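Local coordinates for saframycin Mx1 synthetase B (Legionella pneumophila subsp. pneumophila, PDB 3KXW), which belongs to the AMP-binding enzyme family of the ANL clan and binds 5'-O-[(S)-(dodecanoyloxy)(hydroxy)phosphoryl]adenosine in a pocket, at residues P267-D272 and E299-T305; W291-G297 and A322-C326; L335-G339 and S376-Q381. All blocks are in the same frame, centred on the assembly; numbering follows the deposited sequence.

Contact 1 of 3, residues P267-D272 and E299-T305; sequences PNFAYD and EPVREET. With 1ZZ (5'-O-[(S)-(dodecanoyloxy)(hydroxy)phosphoryl]adenosine), chain B.
Asn268 meets Thr305 of helix 303-313 in the alternating beta-alpha core of this AMP-binding enzyme. Helices 269-277 and 303-313 follow parallel strands 263-266 and 293-296. Asn268 carries its CG anti to the backbone N (chi1 -173°), which sends the amide across to 299-305. There Asn268 OD1 accepts from N of Arg302, the N-cap residue, at 2.9 Å. That bond is nearly straight (174°), but the donor lies well above the carbonyl plane. Asn296 ND2 also bonds to OD1. At the other end of the amide, Asn268 ND2 donates to Thr305 OG1 at 3.0 Å and to a water that links it to Glu299 OE2. Bonds at both ends thus fix the rotation of the amide.

Thr305 OG1 is gripped three times. It accepts from Asn268 ND2 and from Arg302 NH1. Thr305 OG1 donates to Asp272 OD2 at 2.7 Å on the syn side of the carboxylate. The bend of the Arg302 chain at chi3 (71°) turns the guanidinium toward OG1, which lies in its plane. Arg302 NH2 forms a salt bridge with Glu304 OE1, and NE forms another with Glu499.

Glu299 reaches back as an extended chain. Glu299 OE2 accepts from Phe269 N at 2.8 Å and sits at the edge of the Phe269 ring, near the ring plane. Pro267 CB rests on Glu299 CD at 3.7 Å. Residues 299-301 line the ligand pocket, with Pro300 CA 3.6 Å from C21 of the ligand. At the far end, a water donates to Asp272 OD1 at 2.8 Å and accepts from Arg302 NH1.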
loop_
_atom_site.group_PDB
_atom_site.type_symbol
_atom_site.label_atom_id
_atom_site.label_comp_id
_atom_site.label_asym_id
_atom_site.label_seq_id
_atom_site.Cartn_x
_atom_site.Cartn_y
_atom_site.Cartn_z
ATOM N N PRO A 267 -1.893 -5.508 3.434
ATOM C CA PRO A 267 -3.293 -5.205 3.761
ATOM C C PRO A 267 -4.031 -6.488 4.100
ATOM O O PRO A 267 -3.616 -7.583 3.720
ATOM C CB PRO A 267 -3.856 -4.621 2.441
ATOM C CG PRO A 267 -2.650 -4.209 1.657
ATOM C CD PRO A 267 -1.587 -5.227 2.026
ATOM N N ASN A 268 -5.126 -6.339 4.818
ATOM C CA ASN A 268 -5.912 -7.475 5.292
ATOM C C ASN A 268 -6.254 -8.492 4.191
ATOM O O ASN A 268 -6.168 -9.696 4.406
ATOM C CB ASN A 268 -7.195 -6.911 5.894
ATOM C CG ASN A 268 -8.024 -7.963 6.579
ATOM O OD1 ASN A 268 -7.772 -8.298 7.733
ATOM N ND2 ASN A 268 -9.041 -8.459 5.888
ATOM N N PHE A 269 -6.641 -8.018 3.005
ATOM C CA PHE A 269 -7.093 -8.946 1.951
ATOM C C PHE A 269 -6.102 -10.089 1.642
ATOM O O PHE A 269 -6.505 -11.190 1.234
ATOM C CB PHE A 269 -7.394 -8.189 0.650
ATOM C CG PHE A 269 -6.191 -8.032 -0.230
ATOM C CD1 PHE A 269 -5.859 -9.013 -1.148
ATOM C CD2 PHE A 269 -5.372 -6.906 -0.115
ATOM C CE1 PHE A 269 -4.731 -8.897 -1.938
ATOM C CE2 PHE A 269 -4.244 -6.787 -0.912
ATOM C CZ PHE A 269 -3.929 -7.785 -1.821
ATOM N N ALA A 270 -4.803 -9.828 1.792
ATOM C CA ALA A 270 -3.822 -10.796 1.304
ATOM C C ALA A 270 -3.802 -12.079 2.147
ATOM O O ALA A 270 -3.448 -13.166 1.650
ATOM C CB ALA A 270 -2.420 -10.158 1.219
ATOM N N TYR A 271 -4.193 -11.965 3.413
ATOM C CA TYR A 271 -4.307 -13.142 4.263
ATOM C C TYR A 271 -5.479 -14.030 3.775
ATOM O O TYR A 271 -5.356 -15.253 3.685
ATOM C CB TYR A 271 -4.390 -12.747 5.757
ATOM C CG TYR A 271 -3.128 -12.033 6.253
ATOM C CD1 TYR A 271 -1.956 -12.736 6.480
ATOM C CD2 TYR A 271 -3.121 -10.662 6.469
ATOM C CE1 TYR A 271 -0.790 -12.101 6.913
ATOM C CE2 TYR A 271 -1.965 -10.006 6.897
ATOM C CZ TYR A 271 -0.806 -10.731 7.114
ATOM O OH TYR A 271 0.330 -10.099 7.533
ATOM N N ASP A 272 -6.591 -13.405 3.412
ATOM C CA ASP A 272 -7.719 -14.133 2.854
ATOM C C ASP A 272 -7.340 -14.765 1.541
ATOM O O ASP A 272 -7.777 -15.862 1.220
ATOM C CB ASP A 272 -8.897 -13.204 2.608
ATOM C CG ASP A 272 -9.623 -12.840 3.884
ATOM O OD1 ASP A 272 -9.927 -13.742 4.687
ATOM O OD2 ASP A 272 -9.872 -11.644 4.076
ATOM N N GLU A 299 -5.950 -1.003 5.316
ATOM C CA GLU A 299 -7.383 -1.104 5.072
ATOM C C GLU A 299 -8.022 -1.755 6.278
ATOM O O GLU A 299 -7.326 -2.186 7.187
ATOM C CB GLU A 299 -7.665 -1.926 3.812
ATOM C CG GLU A 299 -7.325 -3.409 3.961
ATOM C CD GLU A 299 -7.472 -4.156 2.646
ATOM O OE1 GLU A 299 -7.467 -3.495 1.587
ATOM O OE2 GLU A 299 -7.603 -5.386 2.671
ATOM N N PRO A 300 -9.353 -1.836 6.298
ATOM C CA PRO A 300 -9.944 -2.375 7.532
ATOM C C PRO A 300 -9.442 -3.774 7.888
ATOM O O PRO A 300 -9.336 -4.656 7.056
ATOM C CB PRO A 300 -11.437 -2.362 7.234
ATOM C CG PRO A 300 -11.589 -1.218 6.309
ATOM C CD PRO A 300 -10.377 -1.275 5.408
ATOM N N VAL A 301 -9.111 -3.939 9.155
ATOM C CA VAL A 301 -8.513 -5.163 9.650
ATOM C C VAL A 301 -9.626 -6.079 10.211
ATOM O O VAL A 301 -10.435 -5.651 11.048
ATOM C CB VAL A 301 -7.473 -4.793 10.733
ATOM C CG1 VAL A 301 -6.947 -6.043 11.446
ATOM C CG2 VAL A 301 -6.339 -3.936 10.114
ATOM N N ARG A 302 -9.708 -7.311 9.721
ATOM C CA ARG A 302 -10.827 -8.203 10.079
ATOM C C ARG A 302 -10.426 -9.387 10.961
ATOM O O ARG A 302 -9.517 -10.123 10.631
ATOM C CB ARG A 302 -11.529 -8.737 8.821
ATOM C CG ARG A 302 -12.012 -7.648 7.866
ATOM C CD ARG A 302 -12.564 -8.243 6.583
ATOM N NE ARG A 302 -13.843 -8.941 6.750
ATOM C CZ ARG A 302 -13.997 -10.264 6.839
ATOM N NH1 ARG A 302 -12.949 -11.073 6.834
ATOM N NH2 ARG A 302 -15.216 -10.790 6.954
ATOM N N GLU A 303 -11.121 -9.563 12.083
ATOM C CA GLU A 303 -10.926 -10.743 12.921
ATOM C C GLU A 303 -11.129 -12.040 12.143
ATOM O O GLU A 303 -10.323 -12.950 12.240
ATOM C CB GLU A 303 -11.870 -10.728 14.126
ATOM C CG GLU A 303 -11.966 -12.093 14.823
ATOM C CD GLU A 303 -10.682 -12.476 15.542
ATOM O OE1 GLU A 303 -9.899 -11.564 15.868
ATOM O OE2 GLU A 303 -10.454 -13.689 15.769
ATOM N N GLU A 304 -12.193 -12.113 11.347
ATOM C CA GLU A 304 -12.474 -13.345 10.615
ATOM C C GLU A 304 -11.311 -13.729 9.671
ATOM O O GLU A 304 -10.932 -14.893 9.591
ATOM C CB GLU A 304 -13.811 -13.259 9.863
ATOM C CG GLU A 304 -14.159 -14.533 9.081
ATOM C CD GLU A 304 -15.531 -14.460 8.384
ATOM O OE1 GLU A 304 -15.788 -13.495 7.628
ATOM O OE2 GLU A 304 -16.352 -15.379 8.586
ATOM N N THR A 305 -10.770 -12.743 8.960
ATOM C CA THR A 305 -9.590 -12.947 8.130
ATOM C C THR A 305 -8.439 -13.554 8.892
ATOM O O THR A 305 -7.824 -14.513 8.433
ATOM C CB THR A 305 -9.099 -11.623 7.521
ATOM O OG1 THR A 305 -10.128 -11.092 6.686
ATOM C CG2 THR A 305 -7.824 -11.841 6.701
HETATM P P 1ZZ B . -2.351 5.339 2.381
HETATM C C1 1ZZ B . 8.049 -2.916 8.522
HETATM N N1 1ZZ B . -6.238 2.515 6.650
HETATM O O1 1ZZ B . -2.268 2.555 4.073
HETATM C C2 1ZZ B . 6.581 -2.687 8.139
HETATM N N2 1ZZ B . -4.767 1.500 7.993
HETATM O O2 1ZZ B . -1.228 4.503 3.280
HETATM C C3 1ZZ B . 5.951 -1.538 8.936
HETATM N N3 1ZZ B . -8.426 1.614 7.780
HETATM O O3 1ZZ B . -2.033 6.751 2.429
HETATM C C4 1ZZ B . 4.667 -1.042 8.255
HETATM N N4 1ZZ B . -7.923 0.147 9.625
HETATM O O4 1ZZ B . -2.283 4.786 0.866
HETATM C C5 1ZZ B . 3.765 -0.228 9.197
HETATM N N5 1ZZ B . -5.774 -0.331 10.407
HETATM O O5 1ZZ B . -3.898 5.059 2.936
HETATM C C6 1ZZ B . 2.465 0.103 8.451
HETATM O O6 1ZZ B . -5.819 3.646 4.481
HETATM C C7 1ZZ B . 1.257 0.781 9.145
HETATM O O7 1ZZ B . -8.128 5.024 5.594
HETATM C C8 1ZZ B . -0.064 0.953 8.370
HETATM O O8 1ZZ B . -6.382 6.770 5.788
HETATM C C9 1ZZ B . 0.029 2.213 7.493
HETATM C C10 1ZZ B . -0.823 2.154 6.202
HETATM C C11 1ZZ B . -0.415 3.353 5.299
HETATM C C12 1ZZ B . -1.619 3.737 4.418
HETATM C C13 1ZZ B . -4.235 5.267 4.290
HETATM C C14 1ZZ B . -5.575 4.927 4.504
HETATM C C15 1ZZ B . -6.136 5.459 5.872
HETATM C C16 1ZZ B . -7.196 4.708 6.116
HETATM C C17 1ZZ B . -6.700 3.413 5.690
HETATM C C18 1ZZ B . -4.843 2.282 6.983
HETATM C C19 1ZZ B . -6.168 1.134 8.362
HETATM C C20 1ZZ B . -7.009 1.772 7.602
HETATM C C21 1ZZ B . -8.876 0.809 8.712
HETATM C C22 1ZZ B . -6.705 0.279 9.491
HETATM O O HOH W 1 -9.869 -7.172 3.244
HETATM O O HOH W 2 -5.219 -4.033 6.599
HETATM O O HOH W 3 -12.410 -13.993 5.958
#

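Contact 2 of 3, residues W291-G297 and A322-C326; sequences WVTAFNG and AFYPC. With 1ZZ (5'-O-[(S)-(dodecanoyloxy)(hydroxy)phosphoryl]adenosine), chain B.
Ala294, Phe295 and Asn296 pair with Phe323, Tyr324 and Pro325 as neighbouring parallel strands, joined by a beta-alpha-beta crossover through helix 303-313. They lie inside a mixed sheet. Four backbone bonds hold them: Ala294 N to Ala322 O (2.8 Å), Tyr324 N to Ala294 O, Asn296 N to Tyr324 O, and Cys326 N to Asn296 O (3.1 Å). Pro325 costs this pairing no bond, since the donors of its strand here are Tyr324 and Cys326.

One face carries Ala294, Asn296, Phe323 and Pro325. Ala294 CB meets Phe323 CD1 at 4.1 Å, and Tyr271 and Met306 of the flanking helices cover part of this face. On the other face, Thr293 CG2 lies alongside Tyr324 CB at 3.8 Å, the two side chains pointing the same way. Tyr324 OH bonds to Gly339 O.

The ligand lies beyond Phe295 and Cys326. Its C2 sits over one face of the Phe295 ring, toward the rim, 3.5 Å from CE1. Cys326 SG touches C7 at 3.4 Å. Cys326 O accepts a hydrogen bond from N5 of the ligand at 2.9 Å. The two strands thus offer apolar side chains to the ligand's chain and a backbone carbonyl to its amino group.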
loop_
_atom_site.group_PDB
_atom_site.type_symbol
_atom_site.label_atom_id
_atom_site.label_comp_id
_atom_site.label_asym_id
_atom_site.label_seq_id
_atom_site.Cartn_x
_atom_site.Cartn_y
_atom_site.Cartn_z
ATOM N N TRP A 291 8.359 -16.271 11.775
ATOM C CA TRP A 291 7.514 -15.124 11.425
ATOM C C TRP A 291 6.786 -14.602 12.670
ATOM O O TRP A 291 5.687 -15.044 12.982
ATOM C CB TRP A 291 6.524 -15.554 10.326
ATOM C CG TRP A 291 5.760 -14.432 9.655
ATOM C CD1 TRP A 291 5.981 -13.084 9.774
ATOM C CD2 TRP A 291 4.674 -14.579 8.735
ATOM N NE1 TRP A 291 5.071 -12.388 8.993
ATOM C CE2 TRP A 291 4.267 -13.285 8.347
ATOM C CE3 TRP A 291 3.994 -15.685 8.214
ATOM C CZ2 TRP A 291 3.217 -13.070 7.446
ATOM C CZ3 TRP A 291 2.954 -15.472 7.331
ATOM C CH2 TRP A 291 2.578 -14.178 6.948
ATOM N N VAL A 292 7.418 -13.684 13.395
ATOM C CA VAL A 292 6.882 -13.236 14.684
ATOM C C VAL A 292 6.029 -11.979 14.626
ATOM O O VAL A 292 5.299 -11.701 15.568
ATOM C CB VAL A 292 7.996 -13.043 15.751
ATOM C CG1 VAL A 292 8.748 -14.341 15.968
ATOM C CG2 VAL A 292 8.946 -11.885 15.369
ATOM N N THR A 293 6.108 -11.243 13.515
ATOM C CA THR A 293 5.272 -10.062 13.312
ATOM C C THR A 293 4.676 -10.101 11.914
ATOM O O THR A 293 5.374 -9.873 10.919
ATOM C CB THR A 293 6.061 -8.766 13.460
ATOM O OG1 THR A 293 6.661 -8.731 14.752
ATOM C CG2 THR A 293 5.132 -7.547 13.301
ATOM N N ALA A 294 3.395 -10.420 11.853
ATOM C CA ALA A 294 2.662 -10.479 10.583
ATOM C C ALA A 294 1.767 -9.259 10.581
ATOM O O ALA A 294 0.640 -9.304 11.120
ATOM C CB ALA A 294 1.832 -11.748 10.511
ATOM N N PHE A 295 2.259 -8.145 10.029
ATOM C CA PHE A 295 1.496 -6.905 10.189
ATOM C C PHE A 295 0.321 -6.836 9.220
ATOM O O PHE A 295 0.342 -7.454 8.151
ATOM C CB PHE A 295 2.383 -5.655 10.141
ATOM C CG PHE A 295 3.050 -5.439 8.809
ATOM C CD1 PHE A 295 4.341 -5.898 8.578
ATOM C CD2 PHE A 295 2.381 -4.759 7.801
ATOM C CE1 PHE A 295 4.955 -5.701 7.339
ATOM C CE2 PHE A 295 2.985 -4.557 6.566
ATOM C CZ PHE A 295 4.256 -5.019 6.330
ATOM N N ASN A 296 -0.723 -6.142 9.649
ATOM C CA ASN A 296 -1.955 -6.063 8.906
ATOM C C ASN A 296 -2.425 -4.621 8.987
ATOM O O ASN A 296 -2.933 -4.187 10.022
ATOM C CB ASN A 296 -2.986 -7.004 9.537
ATOM C CG ASN A 296 -4.258 -7.104 8.733
ATOM O OD1 ASN A 296 -4.491 -6.324 7.810
ATOM N ND2 ASN A 296 -5.113 -8.054 9.103
ATOM N N GLY A 297 -2.238 -3.884 7.896
ATOM C CA GLY A 297 -2.610 -2.479 7.839
ATOM C C GLY A 297 -2.861 -2.020 6.408
ATOM O O GLY A 297 -2.470 -2.711 5.465
ATOM N N ALA A 322 1.398 -13.559 16.328
ATOM C CA ALA A 322 2.256 -12.827 15.400
ATOM C C ALA A 322 1.500 -11.652 14.752
ATOM O O ALA A 322 2.102 -10.635 14.361
ATOM C CB ALA A 322 2.788 -13.765 14.325
ATOM N N PHE A 323 0.181 -11.781 14.629
ATOM C CA PHE A 323 -0.592 -10.787 13.883
ATOM C C PHE A 323 -0.490 -9.448 14.555
ATOM O O PHE A 323 -0.654 -9.356 15.775
ATOM C CB PHE A 323 -2.065 -11.179 13.775
ATOM C CG PHE A 323 -2.390 -11.979 12.552
ATOM C CD1 PHE A 323 -2.141 -11.467 11.283
ATOM C CD2 PHE A 323 -2.986 -13.225 12.653
ATOM C CE1 PHE A 323 -2.479 -12.194 10.154
ATOM C CE2 PHE A 323 -3.297 -13.954 11.534
ATOM C CZ PHE A 323 -3.060 -13.426 10.273
ATOM N N TYR A 324 -0.231 -8.408 13.753
ATOM C CA TYR A 324 0.055 -7.081 14.283
ATOM C C TYR A 324 -0.721 -6.047 13.484
ATOM O O TYR A 324 -0.194 -5.500 12.511
ATOM C CB TYR A 324 1.555 -6.783 14.182
ATOM C CG TYR A 324 1.995 -5.514 14.878
ATOM C CD1 TYR A 324 2.339 -5.519 16.216
ATOM C CD2 TYR A 324 2.067 -4.309 14.186
ATOM C CE1 TYR A 324 2.762 -4.363 16.863
ATOM C CE2 TYR A 324 2.488 -3.131 14.829
ATOM C CZ TYR A 324 2.822 -3.171 16.172
ATOM O OH TYR A 324 3.219 -2.015 16.804
ATOM N N PRO A 325 -1.978 -5.788 13.890
ATOM C CA PRO A 325 -2.781 -4.729 13.274
ATOM C C PRO A 325 -2.088 -3.395 13.482
ATOM O O PRO A 325 -1.486 -3.174 14.528
ATOM C CB PRO A 325 -4.100 -4.779 14.056
ATOM C CG PRO A 325 -4.159 -6.170 14.606
ATOM C CD PRO A 325 -2.732 -6.543 14.903
ATOM N N CYS A 326 -2.149 -2.518 12.490
ATOM C CA CYS A 326 -1.555 -1.188 12.642
ATOM C C CYS A 326 -2.291 -0.229 11.732
ATOM O O CYS A 326 -2.932 -0.651 10.764
ATOM C CB CYS A 326 -0.044 -1.202 12.303
ATOM S SG CYS A 326 0.431 -2.098 10.815
HETATM P P 1ZZ B . -2.351 5.339 2.381
HETATM C C1 1ZZ B . 8.049 -2.916 8.522
HETATM N N1 1ZZ B . -6.238 2.515 6.650
HETATM O O1 1ZZ B . -2.268 2.555 4.073
HETATM C C2 1ZZ B . 6.581 -2.687 8.139
HETATM N N2 1ZZ B . -4.767 1.500 7.993
HETATM O O2 1ZZ B . -1.228 4.503 3.280
HETATM C C3 1ZZ B . 5.951 -1.538 8.936
HETATM N N3 1ZZ B . -8.426 1.614 7.780
HETATM O O3 1ZZ B . -2.033 6.751 2.429
HETATM C C4 1ZZ B . 4.667 -1.042 8.255
HETATM N N4 1ZZ B . -7.923 0.147 9.625
HETATM O O4 1ZZ B . -2.283 4.786 0.866
HETATM C C5 1ZZ B . 3.765 -0.228 9.197
HETATM N N5 1ZZ B . -5.774 -0.331 10.407
HETATM O O5 1ZZ B . -3.898 5.059 2.936
HETATM C C6 1ZZ B . 2.465 0.103 8.451
HETATM O O6 1ZZ B . -5.819 3.646 4.481
HETATM C C7 1ZZ B . 1.257 0.781 9.145
HETATM O O7 1ZZ B . -8.128 5.024 5.594
HETATM C C8 1ZZ B . -0.064 0.953 8.370
HETATM O O8 1ZZ B . -6.382 6.770 5.788
HETATM C C9 1ZZ B . 0.029 2.213 7.493
HETATM C C10 1ZZ B . -0.823 2.154 6.202
HETATM C C11 1ZZ B . -0.415 3.353 5.299
HETATM C C12 1ZZ B . -1.619 3.737 4.418
HETATM C C13 1ZZ B . -4.235 5.267 4.290
HETATM C C14 1ZZ B . -5.575 4.927 4.504
HETATM C C15 1ZZ B . -6.136 5.459 5.872
HETATM C C16 1ZZ B . -7.196 4.708 6.116
HETATM C C17 1ZZ B . -6.700 3.413 5.690
HETATM C C18 1ZZ B . -4.843 2.282 6.983
HETATM C C19 1ZZ B . -6.168 1.134 8.362
HETATM C C20 1ZZ B . -7.009 1.772 7.602
HETATM C C21 1ZZ B . -8.876 0.809 8.712
HETATM C C22 1ZZ B . -6.705 0.279 9.491
#

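Contact 3 of 3, residues L335-G339 and S376-Q381; sequences LVTGG and SGNPIQ. With 1ZZ (5'-O-[(S)-(dodecanoyloxy)(hydroxy)phosphoryl]adenosine), chain B.
Thr337 and Gly338 pair with Pro379 and Asn378 at the edge of the mixed sheet, where strand 335-338 runs antiparallel to the outermost strand, 378-379. Gly338 and Asn378 form the hydrogen-bonded pair. Gly338 N donates to Asn378 O, and Asn378 N returns a bond to Gly338 O. Thr337 and Pro379 form the non-hydrogen-bonded pair.

Val336 and Thr337 both face Tyr327 on the neighbouring strand, which makes a classic beta bulge. Val336 O takes two donors, both in its carbonyl plane: Ile380 N at 2.8 Å and Gln381 N at 3.1 Å. Gln381 extends its side chain back beside strand 335-338. Gln381 NE2 gives a nearly straight bond (169°) to Leu335 O at 2.8 Å, from above that carbonyl plane. Val336 CG2 packs against Gln381 NE2. Both ends of the Gln381 amide are held, because NE2 also bonds to Ala332 O and OE1 to Ser406 OG.

At the other end, Thr337 places OG1 between its backbone N and carbonyl carbon (chi1 70°). From there Thr337 OG1 donates to Ser376 O at 2.8 Å. Gly377 turns its CA toward Gly338 C (3.6 Å), and at phi 101° it has no room for a CB on that side. Ile380 CD1 lies against Gly338 N and meets Leu335 CD2 at 3.8 Å.

Two side chains face the ligand. Leu335 CD1 is 3.8 Å from its C7, and Ser376 OG accepts a weak bond from N5 at 3.0 Å. The pairing is thus a short antiparallel sheet edge, with the bulge on the other side of strand 335-338, against Tyr327. It also forms part of the wall of the ligand pocket in this AMP-binding fold.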
loop_
_atom_site.group_PDB
_atom_site.type_symbol
_atom_site.label_atom_id
_atom_site.label_comp_id
_atom_site.label_asym_id
_atom_site.label_seq_id
_atom_site.Cartn_x
_atom_site.Cartn_y
_atom_site.Cartn_z
ATOM N N LEU A 335 3.550 5.098 9.767
ATOM C CA LEU A 335 2.984 4.408 10.940
ATOM C C LEU A 335 2.463 5.373 11.994
ATOM O O LEU A 335 3.221 6.218 12.464
ATOM C CB LEU A 335 4.049 3.486 11.553
ATOM C CG LEU A 335 3.691 2.737 12.830
ATOM C CD1 LEU A 335 2.536 1.718 12.587
ATOM C CD2 LEU A 335 4.946 2.057 13.394
ATOM N N VAL A 336 1.193 5.208 12.391
ATOM C CA VAL A 336 0.527 6.078 13.379
ATOM C C VAL A 336 0.182 5.320 14.656
ATOM O O VAL A 336 0.463 5.805 15.751
ATOM C CB VAL A 336 -0.751 6.737 12.790
ATOM C CG1 VAL A 336 -1.552 7.533 13.857
ATOM C CG2 VAL A 336 -0.355 7.657 11.646
ATOM N N THR A 337 -0.411 4.133 14.517
ATOM C CA THR A 337 -0.712 3.296 15.686
ATOM C C THR A 337 -0.294 1.847 15.473
ATOM O O THR A 337 -0.296 1.358 14.356
ATOM C CB THR A 337 -2.236 3.305 16.066
ATOM O OG1 THR A 337 -3.006 2.605 15.080
ATOM C CG2 THR A 337 -2.761 4.712 16.176
ATOM N N GLY A 338 0.053 1.169 16.567
ATOM C CA GLY A 338 0.370 -0.239 16.548
ATOM C C GLY A 338 0.553 -0.744 17.964
ATOM O O GLY A 338 0.855 0.035 18.869
ATOM N N GLY A 339 0.368 -2.039 18.169
ATOM C CA GLY A 339 0.462 -2.570 19.518
ATOM C C GLY A 339 1.860 -3.001 19.906
ATOM O O GLY A 339 2.854 -2.479 19.398
ATOM N N SER A 376 -6.364 -1.253 16.227
ATOM C CA SER A 376 -5.164 -0.921 15.459
ATOM C C SER A 376 -3.980 -0.538 16.362
ATOM O O SER A 376 -2.940 -0.098 15.867
ATOM C CB SER A 376 -5.435 0.186 14.415
ATOM O OG SER A 376 -6.254 -0.301 13.361
ATOM N N GLY A 377 -4.118 -0.710 17.672
ATOM C CA GLY A 377 -2.966 -0.555 18.552
ATOM C C GLY A 377 -2.893 0.780 19.286
ATOM O O GLY A 377 -3.829 1.569 19.268
ATOM N N ASN A 378 -1.774 1.033 19.952
ATOM C CA ASN A 378 -1.642 2.241 20.740
ATOM C C ASN A 378 -1.167 3.371 19.854
ATOM O O ASN A 378 -0.440 3.112 18.914
ATOM C CB ASN A 378 -0.567 2.022 21.810
ATOM C CG ASN A 378 -0.914 0.915 22.759
ATOM O OD1 ASN A 378 -1.850 1.028 23.553
ATOM N ND2 ASN A 378 -0.181 -0.174 22.673
ATOM N N PRO A 379 -1.518 4.629 20.193
ATOM C CA PRO A 379 -0.949 5.762 19.447
ATOM C C PRO A 379 0.570 5.789 19.550
ATOM O O PRO A 379 1.113 5.814 20.660
ATOM C CB PRO A 379 -1.541 6.978 20.155
ATOM C CG PRO A 379 -2.853 6.486 20.736
ATOM C CD PRO A 379 -2.555 5.056 21.153
ATOM N N ILE A 380 1.252 5.773 18.409
ATOM C CA ILE A 380 2.697 5.928 18.365
ATOM C C ILE A 380 3.005 7.372 18.007
ATOM O O ILE A 380 3.882 7.976 18.611
ATOM C CB ILE A 380 3.312 4.959 17.353
ATOM C CG1 ILE A 380 3.088 3.520 17.829
ATOM C CG2 ILE A 380 4.807 5.266 17.128
ATOM C CD1 ILE A 380 3.260 2.473 16.751
ATOM N N GLN A 381 2.292 7.918 17.013
ATOM C CA GLN A 381 2.196 9.356 16.852
ATOM C C GLN A 381 1.064 9.802 17.760
ATOM O O GLN A 381 0.209 9.001 18.095
ATOM C CB GLN A 381 1.885 9.738 15.403
ATOM C CG GLN A 381 2.937 9.215 14.418
ATOM C CD GLN A 381 2.809 9.822 13.030
ATOM O OE1 GLN A 381 2.550 11.026 12.868
ATOM N NE2 GLN A 381 2.979 8.988 12.020
HETATM P P 1ZZ B . -2.351 5.339 2.381
HETATM C C1 1ZZ B . 8.049 -2.916 8.522
HETATM N N1 1ZZ B . -6.238 2.515 6.650
HETATM O O1 1ZZ B . -2.268 2.555 4.073
HETATM C C2 1ZZ B . 6.581 -2.687 8.139
HETATM N N2 1ZZ B . -4.767 1.500 7.993
HETATM O O2 1ZZ B . -1.228 4.503 3.280
HETATM C C3 1ZZ B . 5.951 -1.538 8.936
HETATM N N3 1ZZ B . -8.426 1.614 7.780
HETATM O O3 1ZZ B . -2.033 6.751 2.429
HETATM C C4 1ZZ B . 4.667 -1.042 8.255
HETATM N N4 1ZZ B . -7.923 0.147 9.625
HETATM O O4 1ZZ B . -2.283 4.786 0.866
HETATM C C5 1ZZ B . 3.765 -0.228 9.197
HETATM N N5 1ZZ B . -5.774 -0.331 10.407
HETATM O O5 1ZZ B . -3.898 5.059 2.936
HETATM C C6 1ZZ B . 2.465 0.103 8.451
HETATM O O6 1ZZ B . -5.819 3.646 4.481
HETATM C C7 1ZZ B . 1.257 0.781 9.145
HETATM O O7 1ZZ B . -8.128 5.024 5.594
HETATM C C8 1ZZ B . -0.064 0.953 8.370
HETATM O O8 1ZZ B . -6.382 6.770 5.788
HETATM C C9 1ZZ B . 0.029 2.213 7.493
HETATM C C10 1ZZ B . -0.823 2.154 6.202
HETATM C C11 1ZZ B . -0.415 3.353 5.299
HETATM C C12 1ZZ B . -1.619 3.737 4.418
HETATM C C13 1ZZ B . -4.235 5.267 4.290
HETATM C C14 1ZZ B . -5.575 4.927 4.504
HETATM C C15 1ZZ B . -6.136 5.459 5.872
HETATM C C16 1ZZ B . -7.196 4.708 6.116
HETATM C C17 1ZZ B . -6.700 3.413 5.690
HETATM C C18 1ZZ B . -4.843 2.282 6.983
HETATM C C19 1ZZ B . -6.168 1.134 8.362
HETATM C C20 1ZZ B . -7.009 1.772 7.602
HETATM C C21 1ZZ B . -8.876 0.809 8.712
HETATM C C22 1ZZ B . -6.705 0.279 9.491
#

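Contacts 2 and 3 are buried and belong to one mixed sheet, in which strands 323-328 and 335-338 are neighbours. Contact 1 is only partly buried and lies among the helices flanking that sheet. It touches contact 2 through the bond of Tyr271 OH to Phe295 O. Contact 2 meets contact 3 where Cys326 CB packs against Thr337 O. Contacts 1 and 3 do not touch. The chemistry of each contact follows its place: polar side chains, charges and waters in contact 1, regular parallel backbone bonds in contact 2, and backbone bonds joined by side-chain donors in contact 3. All three reach the same ligand.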